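Local coordinates for capsid polyprotein VP90 (Turkey astrovirus 2, PDB 3TS3) that forms the projecting spike of the astrovirus capsid, as the P2 globular domain of a polyprotein that probably self-assembles into an icosahedral shell, at residues W76-D81 with F169-D174. Sequence-based numbering, arbitrary orientation.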
loop_
_atom_site.group_PDB
_atom_site.type_symbol
_atom_site.label_atom_id
_atom_site.label_comp_id
_atom_site.label_asym_id
_atom_site.label_seq_id
_atom_site.Cartn_x
_atom_site.Cartn_y
_atom_site.Cartn_z
ATOM N N TRP C 76 -10.922 -19.684 3.436
ATOM C CA TRP C 76 -9.878 -19.436 2.446
ATOM C C TRP C 76 -8.620 -18.859 3.100
ATOM O O TRP C 76 -8.627 -17.770 3.641
ATOM C CB TRP C 76 -10.410 -18.526 1.336
ATOM C CG TRP C 76 -11.564 -19.140 0.581
ATOM C CD1 TRP C 76 -12.895 -18.958 0.824
ATOM C CD2 TRP C 76 -11.482 -20.040 -0.530
ATOM N NE1 TRP C 76 -13.641 -19.689 -0.062
ATOM C CE2 TRP C 76 -12.798 -20.352 -0.912
ATOM C CE3 TRP C 76 -10.422 -20.606 -1.245
ATOM C CZ2 TRP C 76 -13.082 -21.207 -1.963
ATOM C CZ3 TRP C 76 -10.711 -21.453 -2.294
ATOM C CH2 TRP C 76 -12.028 -21.742 -2.645
ATOM N N TRP C 77 -7.551 -19.634 3.029
ATOM C CA TRP C 77 -6.306 -19.332 3.705
ATOM C C TRP C 77 -5.214 -19.081 2.686
ATOM O O TRP C 77 -5.098 -19.793 1.714
ATOM C CB TRP C 77 -5.967 -20.475 4.665
ATOM C CG TRP C 77 -7.042 -20.598 5.687
ATOM C CD1 TRP C 77 -8.120 -21.430 5.651
ATOM C CD2 TRP C 77 -7.184 -19.806 6.868
ATOM N NE1 TRP C 77 -8.910 -21.225 6.756
ATOM C CE2 TRP C 77 -8.353 -20.233 7.519
ATOM C CE3 TRP C 77 -6.424 -18.792 7.448
ATOM C CZ2 TRP C 77 -8.785 -19.665 8.712
ATOM C CZ3 TRP C 77 -6.847 -18.241 8.626
ATOM C CH2 TRP C 77 -8.012 -18.679 9.251
ATOM N N ASN C 78 -4.457 -18.024 2.906
ATOM C CA ASN C 78 -3.482 -17.583 1.936
ATOM C C ASN C 78 -2.088 -17.446 2.513
ATOM O O ASN C 78 -1.893 -16.766 3.491
ATOM C CB ASN C 78 -3.950 -16.245 1.367
ATOM C CG ASN C 78 -5.360 -16.319 0.822
ATOM O OD1 ASN C 78 -5.567 -16.740 -0.296
ATOM N ND2 ASN C 78 -6.331 -15.920 1.622
ATOM N N ILE C 79 -1.132 -18.115 1.883
ATOM C CA ILE C 79 0.262 -18.012 2.263
ATOM C C ILE C 79 0.962 -17.306 1.105
ATOM O O ILE C 79 1.242 -17.915 0.080
ATOM C CB ILE C 79 0.864 -19.415 2.459
ATOM C CG1 ILE C 79 0.012 -20.225 3.435
ATOM C CG2 ILE C 79 2.284 -19.328 2.961
ATOM C CD1 ILE C 79 0.366 -21.693 3.504
ATOM N N LEU C 80 1.257 -16.023 1.290
ATOM C CA LEU C 80 1.857 -15.218 0.231
ATOM C C LEU C 80 3.267 -14.756 0.589
ATOM O O LEU C 80 3.586 -14.565 1.746
ATOM C CB LEU C 80 0.973 -14.014 -0.100
ATOM C CG LEU C 80 -0.446 -14.312 -0.574
ATOM C CD1 LEU C 80 -1.074 -13.022 -1.078
ATOM C CD2 LEU C 80 -0.434 -15.356 -1.668
ATOM N N ASP C 81 4.095 -14.582 -0.432
ATOM C CA ASP C 81 5.484 -14.182 -0.254
ATOM C C ASP C 81 5.613 -12.690 -0.562
ATOM O O ASP C 81 5.260 -12.253 -1.637
ATOM C CB ASP C 81 6.340 -14.997 -1.231
ATOM C CG ASP C 81 7.800 -14.593 -1.229
ATOM O OD1 ASP C 81 8.271 -14.016 -0.250
ATOM O OD2 ASP C 81 8.470 -14.891 -2.230
ATOM N N PHE C 169 -2.879 -14.794 5.829
ATOM C CA PHE C 169 -4.168 -14.202 6.127
ATOM C C PHE C 169 -5.295 -14.964 5.448
ATOM O O PHE C 169 -5.068 -15.707 4.513
ATOM C CB PHE C 169 -4.170 -12.738 5.667
ATOM C CG PHE C 169 -3.976 -12.570 4.192
ATOM C CD1 PHE C 169 -5.053 -12.333 3.370
ATOM C CD2 PHE C 169 -2.725 -12.666 3.630
ATOM C CE1 PHE C 169 -4.886 -12.187 2.035
ATOM C CE2 PHE C 169 -2.555 -12.519 2.287
ATOM C CZ PHE C 169 -3.633 -12.268 1.489
ATOM N N SER C 170 -6.518 -14.770 5.923
ATOM C CA SER C 170 -7.666 -15.390 5.286
ATOM C C SER C 170 -8.435 -14.372 4.451
ATOM O O SER C 170 -8.281 -13.177 4.627
ATOM C CB SER C 170 -8.603 -16.018 6.319
ATOM O OG SER C 170 -9.259 -15.023 7.079
ATOM N N THR C 171 -9.250 -14.876 3.536
ATOM C CA THR C 171 -10.160 -14.059 2.757
ATOM C C THR C 171 -11.559 -14.649 2.901
ATOM O O THR C 171 -11.707 -15.823 3.201
ATOM C CB THR C 171 -9.785 -13.978 1.255
ATOM O OG1 THR C 171 -9.588 -15.290 0.725
ATOM C CG2 THR C 171 -8.521 -13.170 1.059
ATOM N N THR C 172 -12.569 -13.806 2.737
ATOM C CA THR C 172 -13.963 -14.226 2.827
ATOM C C THR C 172 -14.379 -15.153 1.689
ATOM O O THR C 172 -15.299 -15.942 1.835
ATOM C CB THR C 172 -14.905 -13.035 2.894
ATOM O OG1 THR C 172 -14.700 -12.214 1.744
ATOM C CG2 THR C 172 -14.648 -12.234 4.144
ATOM N N GLU C 173 -13.707 -15.032 0.550
ATOM C CA GLU C 173 -14.043 -15.804 -0.640
ATOM C C GLU C 173 -12.782 -16.217 -1.389
ATOM O O GLU C 173 -11.683 -15.763 -1.075
ATOM C CB GLU C 173 -14.991 -15.032 -1.575
ATOM C CG GLU C 173 -16.310 -14.573 -0.939
ATOM C CD GLU C 173 -17.213 -15.715 -0.515
ATOM O OE1 GLU C 173 -16.990 -16.861 -0.933
ATOM O OE2 GLU C 173 -18.148 -15.455 0.256
ATOM N N ASP C 174 -12.962 -17.076 -2.384
ATOM C CA ASP C 174 -11.862 -17.610 -3.177
ATOM C C ASP C 174 -11.127 -16.441 -3.828
ATOM O O ASP C 174 -11.741 -15.634 -4.497
ATOM C CB ASP C 174 -12.497 -18.494 -4.258
ATOM C CG ASP C 174 -11.491 -19.231 -5.119
ATOM O OD1 ASP C 174 -10.284 -19.026 -4.961
ATOM O OD2 ASP C 174 -11.933 -20.036 -5.959
HETATM O O HOH W 1 -13.593 -17.676 4.080
#
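Antiparallel strand pairing in the spike's main β-sheet joins N78 to F169 and W77 to S170, and the chain then bends so that D174 lies over the W76 indole. N78 and F169 form the hydrogen-bonded pair: N78 N donates to F169 O at 2.9 Å, and F169 N returns a bond to N78 O at 3.2 Å. F169 O also accepts from N78 ND2 (3.2 Å), which sits above the carbonyl plane; a chi1 of -54° puts CG of this amide anti to the carbonyl carbon of N78. N78 OD1 is hydrogen-bonded to Y179 OH. N78 CB lies over one face of the F169 ring, offset toward the rim, while L80 CD1 meets that ring's edge, 3.7 Å from F169 CZ. Strand 76-81 lies between strands 47-52 and 164-171, and its two tryptophans point to opposite faces of this sheet. On the W77 side, S170 CB rests over the indole, 3.8 Å from the centroid of the six-membered ring. On the other, D174 CB stands 3.7 Å from the corresponding W76 centroid, and its carboxylate is turned almost parallel to the ring, 4° between planes. Within the bend, T171 OG1 donates to E173 O (2.8 Å); D174 OD1 forms a salt bridge with R47 and accepts a hydrogen bond from G176 N.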